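Local coordinates for protein N-acyl-D-glutamate deacylase (Bordetella bronchiseptica, PDB 3GIP) that removes the acyl group from N-acyl-D-glutamate by hydrolysis, as a zinc-containing member of the amidohydrolase superfamily, at residues 216-219 against 220-224; 233-236 against 237-240; 258-261 against 262-266. One frame throughout, in Å; residues are numbered along the deposited sequence.

Contact 1. Residues 216-219 against 220-224. With ZN (zinc ion), chain F.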
loop_
_atom_site.group_PDB
_atom_site.type_symbol
_atom_site.label_atom_id
_atom_site.label_comp_id
_atom_site.label_asym_id
_atom_site.label_seq_id
_atom_site.Cartn_x
_atom_site.Cartn_y
_atom_site.Cartn_z
ATOM N N THR A 216 -7.457 -6.032 6.498
ATOM C CA THR A 216 -6.701 -6.179 5.255
ATOM C C THR A 216 -5.794 -7.365 5.542
ATOM O O THR A 216 -5.344 -7.548 6.679
ATOM C CB THR A 216 -5.871 -4.924 4.916
ATOM O OG1 THR A 216 -4.839 -4.742 5.892
ATOM C CG2 THR A 216 -6.766 -3.692 4.885
ATOM N N SER A 217 -5.510 -8.181 4.534
ATOM C CA SER A 217 -4.705 -9.356 4.801
ATOM C C SER A 217 -3.684 -9.830 3.790
ATOM O O SER A 217 -3.960 -9.922 2.591
ATOM C CB SER A 217 -5.638 -10.537 5.115
ATOM O OG SER A 217 -4.909 -11.733 5.362
ATOM N N HIS A 218 -2.487 -10.103 4.299
ATOM C CA HIS A 218 -1.439 -10.706 3.500
ATOM C C HIS A 218 -1.794 -12.123 3.940
ATOM O O HIS A 218 -1.509 -12.527 5.074
ATOM C CB HIS A 218 -0.050 -10.295 4.000
ATOM C CG HIS A 218 1.068 -11.063 3.364
ATOM N ND1 HIS A 218 2.236 -10.466 2.933
ATOM C CD2 HIS A 218 1.205 -12.387 3.110
ATOM C CE1 HIS A 218 3.042 -11.391 2.442
ATOM N NE2 HIS A 218 2.441 -12.564 2.537
ATOM N N ILE A 219 -2.464 -12.859 3.060
ATOM C CA ILE A 219 -2.938 -14.198 3.386
ATOM C C ILE A 219 -1.890 -15.248 3.762
ATOM O O ILE A 219 -0.691 -15.066 3.548
ATOM C CB ILE A 219 -3.888 -14.706 2.274
ATOM C CG1 ILE A 219 -3.142 -14.874 0.951
ATOM C CG2 ILE A 219 -5.022 -13.690 2.087
ATOM C CD1 ILE A 219 -4.050 -15.303 -0.188
ATOM N N ARG A 220 -2.368 -16.352 4.332
ATOM C CA ARG A 220 -1.500 -17.416 4.830
ATOM C C ARG A 220 -0.468 -17.964 3.852
ATOM O O ARG A 220 0.685 -18.189 4.222
ATOM C CB ARG A 220 -2.354 -18.555 5.393
ATOM C CG ARG A 220 -1.568 -19.566 6.219
ATOM C CD ARG A 220 -2.512 -20.510 6.953
ATOM N NE ARG A 220 -3.357 -19.797 7.911
ATOM C CZ ARG A 220 -2.980 -19.468 9.144
ATOM N NH1 ARG A 220 -1.770 -19.795 9.580
ATOM N NH2 ARG A 220 -3.813 -18.806 9.940
ATOM N N ASN A 221 -0.879 -18.189 2.611
ATOM C CA ASN A 221 0.042 -18.698 1.610
ATOM C C ASN A 221 -0.403 -18.203 0.247
ATOM O O ASN A 221 -1.595 -18.172 -0.047
ATOM C CB ASN A 221 0.074 -20.226 1.639
ATOM C CG ASN A 221 1.066 -20.800 0.652
ATOM O OD1 ASN A 221 0.729 -21.068 -0.500
ATOM N ND2 ASN A 221 2.307 -20.974 1.096
ATOM N N GLU A 222 0.560 -17.812 -0.581
ATOM C CA GLU A 222 0.234 -17.295 -1.900
ATOM C C GLU A 222 0.788 -18.164 -3.020
ATOM O O GLU A 222 0.995 -17.699 -4.144
ATOM C CB GLU A 222 0.737 -15.853 -2.015
ATOM C CG GLU A 222 0.126 -14.942 -0.946
ATOM C CD GLU A 222 0.472 -13.478 -1.129
ATOM O OE1 GLU A 222 1.642 -13.106 -0.907
ATOM O OE2 GLU A 222 -0.432 -12.700 -1.505
ATOM N N ALA A 223 1.005 -19.438 -2.705
ATOM C CA ALA A 223 1.514 -20.399 -3.674
ATOM C C ALA A 223 0.573 -21.604 -3.728
ATOM O O ALA A 223 -0.595 -21.463 -4.081
ATOM C CB ALA A 223 2.927 -20.835 -3.292
ATOM N N ASP A 224 1.067 -22.781 -3.358
ATOM C CA ASP A 224 0.247 -23.989 -3.396
ATOM C C ASP A 224 -1.047 -23.902 -2.583
ATOM O O ASP A 224 -2.043 -24.537 -2.921
ATOM C CB ASP A 224 1.058 -25.196 -2.918
ATOM C CG ASP A 224 2.171 -25.572 -3.876
ATOM O OD1 ASP A 224 2.345 -24.884 -4.907
ATOM O OD2 ASP A 224 2.876 -26.562 -3.594
HETATM ZN ZN ZN F . 2.467 -8.518 2.498
HETATM O O HOH W 1 3.189 -14.562 0.668
HETATM O O HOH W 2 -2.251 -11.622 0.386
#
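The side chains of His-218 and Glu-222 cross at about a right angle, with ring and carboxylate planes 42° apart. Glu-222 OE1 lies obliquely to the ring, 3.6 Å from His-218 NE2, and a water links the two. His-218 NE2 gives its hydrogen to this water at 2.8 Å, and the water donates to Glu-222 OE1 at 2.6 Å. At the other ring nitrogen, His-218 ND1 binds the zinc ion at 2.0 Å. CG of His-218 stands anti to the backbone N (chi1 170°), and the ring reaches both the metal and the water. Cys-95 and His-248 also bind the zinc. Glu-222 OE1 also forms a salt bridge with Lys-250. A second water accepts from Ile-219 N at 3.0 Å and lies 2.8 Å from Glu-222 OE2, to which it probably donates. Along the chain, Ile-219 CG1 packs against Glu-222 CG at 3.8 Å. Farther on, Asn-221 OD1 accepts from Ala-223 N at 2.8 Å and forms an Asx turn. The turn lies between strand 214-218 and helix 226-240. Ile-219 packs on Ala-229, Val-230 and Val-233 of that helix, while the strand pairs with strands 183-187 and 243-246.

Contact 2. Residues 233-236 against 237-240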
loop_
_atom_site.group_PDB
_atom_site.type_symbol
_atom_site.label_atom_id
_atom_site.label_comp_id
_atom_site.label_asym_id
_atom_site.label_seq_id
_atom_site.Cartn_x
_atom_site.Cartn_y
_atom_site.Cartn_z
ATOM N N VAL A 233 -9.696 -16.074 4.755
ATOM C CA VAL A 233 -10.039 -14.702 5.107
ATOM C C VAL A 233 -11.456 -14.330 4.676
ATOM O O VAL A 233 -12.074 -13.446 5.268
ATOM C CB VAL A 233 -9.020 -13.684 4.531
ATOM C CG1 VAL A 233 -7.646 -13.943 5.129
ATOM C CG2 VAL A 233 -8.973 -13.769 3.017
ATOM N N LEU A 234 -11.979 -14.998 3.651
ATOM C CA LEU A 234 -13.343 -14.707 3.221
ATOM C C LEU A 234 -14.313 -15.284 4.249
ATOM O O LEU A 234 -15.362 -14.702 4.518
ATOM C CB LEU A 234 -13.628 -15.307 1.839
ATOM C CG LEU A 234 -12.950 -14.609 0.657
ATOM C CD1 LEU A 234 -13.386 -15.281 -0.637
ATOM C CD2 LEU A 234 -13.320 -13.132 0.636
ATOM N N ALA A 235 -13.947 -16.423 4.830
ATOM C CA ALA A 235 -14.785 -17.065 5.839
ATOM C C ALA A 235 -14.920 -16.138 7.039
ATOM O O ALA A 235 -15.984 -16.046 7.653
ATOM C CB ALA A 235 -14.171 -18.392 6.263
ATOM N N ILE A 236 -13.834 -15.453 7.376
ATOM C CA ILE A 236 -13.843 -14.515 8.491
ATOM C C ILE A 236 -14.778 -13.359 8.156
ATOM O O ILE A 236 -15.538 -12.895 9.004
ATOM C CB ILE A 236 -12.426 -13.964 8.760
ATOM C CG1 ILE A 236 -11.522 -15.094 9.256
ATOM C CG2 ILE A 236 -12.483 -12.828 9.771
ATOM C CD1 ILE A 236 -10.066 -14.713 9.354
ATOM N N GLY A 237 -14.722 -12.896 6.911
ATOM C CA GLY A 237 -15.575 -11.799 6.497
ATOM C C GLY A 237 -17.045 -12.173 6.444
ATOM O O GLY A 237 -17.900 -11.388 6.844
ATOM N N ARG A 238 -17.341 -13.370 5.951
ATOM C CA ARG A 238 -18.723 -13.824 5.850
ATOM C C ARG A 238 -19.339 -14.059 7.225
ATOM O O ARG A 238 -20.521 -13.789 7.441
ATOM C CB ARG A 238 -18.800 -15.110 5.021
ATOM C CG ARG A 238 -18.380 -14.927 3.568
ATOM C CD ARG A 238 -18.498 -16.214 2.767
ATOM N NE ARG A 238 -17.783 -17.316 3.401
ATOM C CZ ARG A 238 -16.858 -18.059 2.802
ATOM N NH1 ARG A 238 -16.519 -17.828 1.538
ATOM N NH2 ARG A 238 -16.271 -19.041 3.472
ATOM N N GLY A 239 -18.530 -14.553 8.154
ATOM C CA GLY A 239 -19.031 -14.819 9.489
ATOM C C GLY A 239 -19.206 -13.589 10.357
ATOM O O GLY A 239 -20.133 -13.526 11.163
ATOM N N THR A 240 -18.328 -12.603 10.193
ATOM C CA THR A 240 -18.392 -11.386 11.001
ATOM C C THR A 240 -18.958 -10.169 10.282
ATOM O O THR A 240 -19.361 -9.197 10.924
ATOM C CB THR A 240 -16.996 -10.993 11.518
ATOM O OG1 THR A 240 -16.165 -10.632 10.408
ATOM C CG2 THR A 240 -16.359 -12.151 12.264
#
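Ile-236 O takes two hydrogen bonds from Thr-240. The hydroxyl Thr-240 OG1 donates at 2.7 Å and the backbone Thr-240 N at 3.0 Å. The two donors reach the oxygen from opposite faces of its carbonyl plane. Thr-240 OG1 sits between its own backbone N and carbonyl carbon (chi1 66°), and this turns the hydroxyl back toward the preceding turn of helix. Thr-240 OG1 in turn accepts from Cys-242 N just beyond the helix end, so one hydroxyl bridges the last turn and the chain that leaves it. Three further backbone bonds continue the alpha-helical pattern. Gly-237 N donates to Val-233 O, Arg-238 N to Leu-234 O at 2.8 Å, and Gly-239 N to Ala-235 O.

The side chain of Arg-238 folds back over this backbone. Its chain bends at chi3 (-53°), which lays one face of the guanidinium over the peptide between Leu-234 and Ala-235. The carbonyl carbon of Leu-234 lies 4.0 Å from the plane, over its centre, and Ala-235 N lies nearer its rim. Arg-238 NH2 comes within 3.4 Å of Ala-235 CA, and Arg-238 NH1 within 3.8 Å of Leu-234 CB. Arg-238 NH2 also forms a salt bridge with Glu-231, consistent with the folded position.

These residues make up the C-terminal end of the helix in the beta-alpha-beta unit of strand 214-218, helix 226-240 and strand 243-246. Ile-236 and Thr-240 face helix 198-210, touching Ala-205. Leu-234 and Arg-238 pack on Asn-266 of helix 260-272.

Contact 3. Residues 258-261 against 262-266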
loop_
_atom_site.group_PDB
_atom_site.type_symbol
_atom_site.label_atom_id
_atom_site.label_comp_id
_atom_site.label_asym_id
_atom_site.label_seq_id
_atom_site.Cartn_x
_atom_site.Cartn_y
_atom_site.Cartn_z
ATOM N N GLY A 258 -2.647 -19.090 -12.722
ATOM C CA GLY A 258 -4.001 -19.257 -13.215
ATOM C C GLY A 258 -5.034 -19.505 -12.135
ATOM O O GLY A 258 -6.238 -19.416 -12.389
ATOM N N ARG A 259 -4.574 -19.811 -10.926
ATOM C CA ARG A 259 -5.496 -20.087 -9.833
ATOM C C ARG A 259 -6.292 -18.876 -9.364
ATOM O O ARG A 259 -7.199 -19.016 -8.544
ATOM C CB ARG A 259 -4.744 -20.723 -8.658
ATOM C CG ARG A 259 -4.191 -22.108 -8.995
ATOM C CD ARG A 259 -3.473 -22.752 -7.823
ATOM N NE ARG A 259 -4.377 -23.073 -6.724
ATOM C CZ ARG A 259 -3.987 -23.648 -5.591
ATOM N NH1 ARG A 259 -2.712 -23.962 -5.416
ATOM N NH2 ARG A 259 -4.867 -23.904 -4.632
ATOM N N SER A 260 -5.974 -17.693 -9.882
ATOM C CA SER A 260 -6.717 -16.503 -9.489
ATOM C C SER A 260 -8.128 -16.579 -10.067
ATOM O O SER A 260 -9.030 -15.864 -9.637
ATOM C CB SER A 260 -6.011 -15.227 -9.967
ATOM O OG SER A 260 -5.909 -15.187 -11.378
ATOM N N ARG A 261 -8.331 -17.446 -11.051
ATOM C CA ARG A 261 -9.667 -17.570 -11.605
ATOM C C ARG A 261 -10.551 -18.115 -10.491
ATOM O O ARG A 261 -11.688 -17.681 -10.317
ATOM C CB ARG A 261 -9.650 -18.486 -12.833
ATOM C CG ARG A 261 -8.735 -17.922 -13.912
ATOM C CD ARG A 261 -8.908 -18.547 -15.283
ATOM N NE ARG A 261 -8.058 -17.854 -16.250
ATOM C CZ ARG A 261 -8.054 -18.079 -17.558
ATOM N NH1 ARG A 261 -8.862 -18.992 -18.083
ATOM N NH2 ARG A 261 -7.240 -17.383 -18.345
ATOM N N ALA A 262 -9.999 -19.036 -9.705
ATOM C CA ALA A 262 -10.731 -19.629 -8.595
ATOM C C ALA A 262 -10.847 -18.681 -7.400
ATOM O O ALA A 262 -11.916 -18.569 -6.796
ATOM C CB ALA A 262 -10.057 -20.926 -8.162
ATOM N N THR A 263 -9.758 -17.995 -7.056
ATOM C CA THR A 263 -9.796 -17.084 -5.912
ATOM C C THR A 263 -10.708 -15.890 -6.164
ATOM O O THR A 263 -11.436 -15.456 -5.271
ATOM C CB THR A 263 -8.392 -16.562 -5.539
ATOM O OG1 THR A 263 -7.813 -15.889 -6.663
ATOM C CG2 THR A 263 -7.490 -17.712 -5.106
ATOM N N LEU A 264 -10.662 -15.351 -7.379
ATOM C CA LEU A 264 -11.509 -14.218 -7.724
ATOM C C LEU A 264 -12.972 -14.651 -7.774
ATOM O O LEU A 264 -13.870 -13.862 -7.477
ATOM C CB LEU A 264 -11.080 -13.625 -9.069
ATOM C CG LEU A 264 -9.690 -12.980 -9.051
ATOM C CD1 LEU A 264 -9.314 -12.548 -10.463
ATOM C CD2 LEU A 264 -9.679 -11.790 -8.097
ATOM N N ALA A 265 -13.211 -15.904 -8.147
ATOM C CA ALA A 265 -14.574 -16.422 -8.204
ATOM C C ALA A 265 -15.113 -16.509 -6.780
ATOM O O ALA A 265 -16.287 -16.231 -6.526
ATOM C CB ALA A 265 -14.592 -17.803 -8.860
ATOM N N ASN A 266 -14.238 -16.882 -5.852
ATOM C CA ASN A 266 -14.613 -17.006 -4.447
ATOM C C ASN A 266 -14.899 -15.613 -3.902
ATOM O O ASN A 266 -15.872 -15.396 -3.176
ATOM C CB ASN A 266 -13.472 -17.662 -3.668
ATOM C CG ASN A 266 -13.924 -18.240 -2.345
ATOM O OD1 ASN A 266 -15.095 -18.145 -1.978
ATOM N ND2 ASN A 266 -12.993 -18.849 -1.619
HETATM O O HOH W 3 -8.405 -21.491 -11.172
#
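Ser-260 O and Arg-259 O receive the main backbone bonds of this first helical turn. Leu-264 N donates to Ser-260 O at 2.8 Å, with an N-H...O angle of 160°. Thr-263 N donates to Arg-259 O at 3.1 Å and lies in the plane of that carbonyl. Ala-262 N makes a weak bond to the same oxygen. Ala-265 N reaches Arg-261 O at 3.2 Å, from above the carbonyl plane.

Side chains pack closely round the Ser-260 peptide. Leu-264 CG lies 3.0 Å from Ser-260 O, with CB and CD1 of Leu-264 also near that oxygen. Thr-263 OG1 stands between its backbone N and carbonyl carbon (chi1 58°), which brings it 3.1 Å from Ser-260 CA. The stronger polar partner of this hydroxyl is His-249. The bond from Thr-263 OG1 to Ser-260 O is weak and not settled, as the one proton has another acceptor within reach. Ala-262 CB rests 3.5 Å from Arg-259 O. A water donates to Gly-258 O at 3.2 Å and accepts weakly from Ala-262 N.

Partners beyond the turn position these groups. Ser-260 OG bonds to Glu-350, whose carboxylate also accepts from Gly-258 N. One glutamate thus holds both the approach to the helix and its first turn. Arg-259 bonds to the backbone oxygen of Asp-224 and forms a salt bridge with Glu-227.

The arrangement is the start of an alpha-helix in a beta-alpha-beta unit, here strand 243-246, helix 260-272 and strand 277-281. Such units build the TIM-barrel fold of the amidohydrolase superfamily.

Overall arrangement
The three contacts follow one another along the chain, and none nests in or crosses another. Contact 1 comes first, where strand 214-218 ends and the chain turns toward helix 226-240. It closes the start of the loop that leaves the strand. Contact 2 forms the end of that helix, before strand 243-246. Contact 3 begins the next helix, 260-272. Contacts 2 and 3 are turns within helices and close no loop. Contact 1 touches both of the others, and contacts 2 and 3 touch where the two helices pack. Together they tie a metal-bearing strand end to two successive barrel helices.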